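Galectin 2 (Gallus gallus, PDB 2YMZ) probably binds carbohydrates, as expected of a prototype galectin, a lectin with the galactoside-binding beta-sandwich fold. Local coordinates at residues A[30-42]-A[109-121]. Numbering follows the deposited sequence.
Sequences FAINLGCKSSDLA and GYDKISYLNILGG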
# COMPACT_ATOMS: atom_id res chain seq x y z
N PHE A 30 -8.85 -1.96 14.37
CA PHE A 30 -8.17 -2.12 13.09
C PHE A 30 -6.82 -2.76 13.48
O PHE A 30 -6.45 -2.79 14.65
CB PHE A 30 -8.02 -0.78 12.33
CG PHE A 30 -7.16 0.25 13.04
CD1 PHE A 30 -5.76 0.35 12.78
CD2 PHE A 30 -7.77 1.20 13.87
CE1 PHE A 30 -5.03 1.38 13.34
CE2 PHE A 30 -7.02 2.17 14.48
CZ PHE A 30 -5.64 2.26 14.23
N ALA A 31 -6.08 -3.29 12.48
CA ALA A 31 -4.80 -3.88 12.86
C ALA A 31 -3.78 -3.60 11.73
O ALA A 31 -4.13 -3.56 10.56
CB ALA A 31 -4.92 -5.38 13.04
N ILE A 32 -2.57 -3.40 12.16
CA ILE A 32 -1.43 -3.21 11.22
C ILE A 32 -0.60 -4.47 11.59
O ILE A 32 -0.17 -4.66 12.78
CB ILE A 32 -0.66 -1.95 11.60
CG1 ILE A 32 -1.47 -0.71 11.23
CG2 ILE A 32 0.68 -1.88 10.86
CD1 ILE A 32 -0.97 0.59 11.82
N ASN A 33 -0.36 -5.32 10.58
CA ASN A 33 0.35 -6.61 10.78
C ASN A 33 1.66 -6.62 9.92
O ASN A 33 1.59 -6.41 8.75
CB ASN A 33 -0.53 -7.70 10.29
CG ASN A 33 -1.77 -7.87 11.22
OD1 ASN A 33 -1.59 -7.89 12.40
ND2 ASN A 33 -2.93 -8.00 10.68
N LEU A 34 2.77 -6.90 10.55
CA LEU A 34 4.10 -6.82 9.90
C LEU A 34 4.78 -8.17 10.16
O LEU A 34 4.81 -8.67 11.29
CB LEU A 34 4.91 -5.72 10.50
CG LEU A 34 4.40 -4.36 9.96
CD1 LEU A 34 4.78 -3.27 10.96
CD2 LEU A 34 4.98 -4.09 8.53
N GLY A 35 5.24 -8.82 9.08
CA GLY A 35 5.97 -10.07 9.35
C GLY A 35 6.55 -10.62 8.09
O GLY A 35 7.00 -9.89 7.25
N CYS A 36 6.51 -11.93 7.97
CA CYS A 36 7.03 -12.47 6.73
C CYS A 36 5.98 -13.05 5.81
O CYS A 36 6.31 -13.25 4.62
CB CYS A 36 8.24 -13.35 7.00
SG CYS A 36 7.73 -14.96 7.52
N LYS A 37 4.74 -13.27 6.31
CA LYS A 37 3.60 -13.64 5.50
C LYS A 37 2.36 -13.59 6.39
O LYS A 37 2.48 -13.24 7.56
CB LYS A 37 3.82 -15.08 4.94
CG LYS A 37 3.97 -16.11 6.04
CD LYS A 37 4.13 -17.52 5.40
CE LYS A 37 5.50 -17.73 4.82
NZ LYS A 37 5.89 -19.17 4.89
N SER A 38 1.18 -13.86 5.88
CA SER A 38 0.00 -13.65 6.73
C SER A 38 0.01 -14.47 8.01
O SER A 38 -0.50 -14.01 9.03
CB SER A 38 -1.31 -13.81 5.97
OG SER A 38 -1.33 -15.07 5.34
N SER A 39 0.67 -15.64 7.99
CA SER A 39 0.63 -16.56 9.13
C SER A 39 1.82 -16.44 10.08
O SER A 39 1.93 -17.12 11.08
CB SER A 39 0.58 -17.97 8.52
OG SER A 39 1.72 -18.14 7.72
N ASP A 40 2.75 -15.54 9.78
CA ASP A 40 3.94 -15.34 10.57
C ASP A 40 4.17 -13.83 10.74
O ASP A 40 4.64 -13.15 9.83
CB ASP A 40 5.16 -15.99 9.90
CG ASP A 40 5.15 -17.49 10.07
OD1 ASP A 40 5.40 -17.93 11.21
OD2 ASP A 40 4.76 -18.20 9.11
N LEU A 41 3.81 -13.28 11.90
CA LEU A 41 3.89 -11.84 12.14
C LEU A 41 4.77 -11.48 13.31
O LEU A 41 4.67 -12.07 14.39
CB LEU A 41 2.45 -11.30 12.48
CG LEU A 41 1.38 -11.55 11.38
CD1 LEU A 41 -0.02 -11.07 11.84
CD2 LEU A 41 1.78 -10.78 10.09
N ALA A 42 5.71 -10.56 13.07
CA ALA A 42 6.49 -9.95 14.13
C ALA A 42 5.68 -9.01 15.00
O ALA A 42 5.90 -8.94 16.20
CB ALA A 42 7.71 -9.26 13.54
N GLY A 109 13.18 -12.57 16.57
CA GLY A 109 14.47 -12.19 15.98
C GLY A 109 14.47 -11.96 14.48
O GLY A 109 15.50 -12.09 13.84
N TYR A 110 13.33 -11.54 13.91
CA TYR A 110 13.31 -11.13 12.49
C TYR A 110 14.45 -10.18 12.18
O TYR A 110 14.67 -9.19 12.91
CB TYR A 110 12.03 -10.33 12.18
CG TYR A 110 10.79 -11.17 12.01
CD1 TYR A 110 10.21 -11.82 13.08
CD2 TYR A 110 10.22 -11.32 10.74
CE1 TYR A 110 9.09 -12.63 12.93
CE2 TYR A 110 9.09 -12.11 10.56
CZ TYR A 110 8.52 -12.75 11.68
OH TYR A 110 7.38 -13.51 11.51
N ASP A 111 15.10 -10.37 11.04
CA ASP A 111 16.02 -9.32 10.65
C ASP A 111 15.49 -8.51 9.48
O ASP A 111 15.99 -7.42 9.18
CB ASP A 111 17.45 -9.89 10.35
CG ASP A 111 17.49 -10.87 9.17
OD1 ASP A 111 16.46 -11.42 8.71
OD2 ASP A 111 18.63 -11.13 8.69
N LYS A 112 14.44 -9.04 8.84
CA LYS A 112 13.85 -8.38 7.70
C LYS A 112 12.34 -8.64 7.79
O LYS A 112 11.92 -9.77 8.04
CB LYS A 112 14.44 -8.99 6.41
CG LYS A 112 13.81 -8.55 5.10
CD LYS A 112 14.24 -9.58 4.04
CE LYS A 112 13.40 -9.42 2.79
NZ LYS A 112 14.08 -9.93 1.56
N ILE A 113 11.56 -7.62 7.51
CA ILE A 113 10.11 -7.75 7.44
C ILE A 113 9.78 -7.66 5.94
O ILE A 113 10.15 -6.69 5.26
CB ILE A 113 9.40 -6.62 8.24
CG1 ILE A 113 9.74 -6.70 9.76
CG2 ILE A 113 7.90 -6.52 7.90
CD1 ILE A 113 9.21 -7.93 10.41
N SER A 114 9.11 -8.66 5.42
CA SER A 114 8.76 -8.60 4.02
C SER A 114 7.28 -8.42 3.73
O SER A 114 6.89 -8.16 2.59
CB SER A 114 9.32 -9.82 3.29
OG SER A 114 8.65 -10.95 3.75
N TYR A 115 6.43 -8.56 4.76
CA TYR A 115 5.05 -8.57 4.47
C TYR A 115 4.31 -7.57 5.44
O TYR A 115 4.64 -7.51 6.62
CB TYR A 115 4.54 -9.98 4.80
CG TYR A 115 3.06 -10.13 4.74
CD1 TYR A 115 2.41 -10.30 3.53
CD2 TYR A 115 2.32 -10.13 5.93
CE1 TYR A 115 1.05 -10.38 3.49
CE2 TYR A 115 0.93 -10.22 5.91
CZ TYR A 115 0.31 -10.36 4.71
OH TYR A 115 -1.07 -10.57 4.68
N LEU A 116 3.32 -6.85 4.87
CA LEU A 116 2.46 -5.97 5.68
C LEU A 116 0.99 -6.20 5.28
O LEU A 116 0.66 -6.29 4.10
CB LEU A 116 2.81 -4.51 5.31
CG LEU A 116 1.90 -3.32 5.70
CD1 LEU A 116 1.71 -3.17 7.21
CD2 LEU A 116 2.48 -2.02 5.10
N ASN A 117 0.06 -6.18 6.24
CA ASN A 117 -1.31 -6.04 5.83
C ASN A 117 -1.99 -5.11 6.88
O ASN A 117 -1.43 -4.88 7.98
CB ASN A 117 -2.03 -7.39 5.62
CG ASN A 117 -2.41 -8.10 6.89
OD1 ASN A 117 -2.86 -7.49 7.85
ND2 ASN A 117 -2.33 -9.44 6.86
N ILE A 118 -3.04 -4.45 6.42
CA ILE A 118 -3.78 -3.60 7.34
C ILE A 118 -5.21 -4.11 7.21
O ILE A 118 -5.68 -4.28 6.09
CB ILE A 118 -3.61 -2.12 6.95
CG1 ILE A 118 -2.19 -1.71 7.35
CG2 ILE A 118 -4.50 -1.30 7.95
CD1 ILE A 118 -1.65 -0.41 6.84
N LEU A 119 -5.89 -4.36 8.34
CA LEU A 119 -7.23 -4.99 8.31
C LEU A 119 -8.16 -4.16 9.21
O LEU A 119 -7.67 -3.44 10.13
CB LEU A 119 -7.18 -6.39 8.96
CG LEU A 119 -6.18 -7.45 8.43
CD1 LEU A 119 -6.40 -8.84 9.04
CD2 LEU A 119 -6.33 -7.53 6.94
N GLY A 120 -9.46 -4.24 8.95
CA GLY A 120 -10.40 -3.69 9.94
C GLY A 120 -10.80 -2.30 9.51
O GLY A 120 -10.79 -2.00 8.35
N GLY A 121 -11.17 -1.42 10.45
CA GLY A 121 -11.85 -0.17 10.04
C GLY A 121 -10.83 0.94 9.89
O GLY A 121 -10.85 1.90 10.65
O HOH W 1 -2.49 -11.67 9.08
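Tyr110 lays one face of its ring against Ala42, whose CB stands 3.8 Å from the ring centroid, 17° off the normal, a CH-pi contact. The ring edge carrying CE2 comes up to Cys36 N. Ile113 continues this patch: its CD1 meets Ala42 CB and its CG2 packs near Leu34 CD2. At Ser114 and Tyr115 a classic beta bulge forms, both residues facing Gly35; Gly35 O takes the Tyr115 N-H, with Tyr115 N 2.9 Å away and above the carbonyl plane, and a weak hydrogen bond from Ser114 N. Tyr115 swings CG anti to its backbone N (chi1 172°), which lays one ring face against the Lys37-Ser38 peptide, Lys37 C and Ser38 N standing over it. Its OH accepts an almost straight bond from Asn117 ND2, 2.8 Å long, and is also hydrogen-bonded to Glu5 OE2. From here strand 115-120 runs antiparallel to strand 30-34 in one sheet of the galectin beta-sandwich, while Leu34, Leu116, Ile32 and Ile118 face the interior, where Met17 of the other sheet meets Leu34 and Ile19 meets Ile32 and Ile118. Leu116 CD1 lies 3.6 Å from Leu34 CD2, the two side chains pointing the same way, and also reaches Ile32 CG2. Asn117 and Asn33, a hydrogen-bonded pair, add a side-chain bond to their two backbone ones: Asn33 ND2 donates to Asn117 OD1 at 2.9 Å, the acceptor in the donor's amide plane although the amide planes stand 89° apart. Asn33 OD1 is hydrogen-bonded to His44, and a water bridges Asn117 ND2 to Ser38 O, so each amide is bonded at both its O and its N. Ile118 sets CG1 4.1 Å from Ile32 CG1. Leu119 exchanges two backbone bonds with Ala31 and lays CD1 near Asn33 ND2. Gly120 brings its CA within 4.2 Å of Phe30 CA, and Phe30 turns its ring away to stack on Phe122.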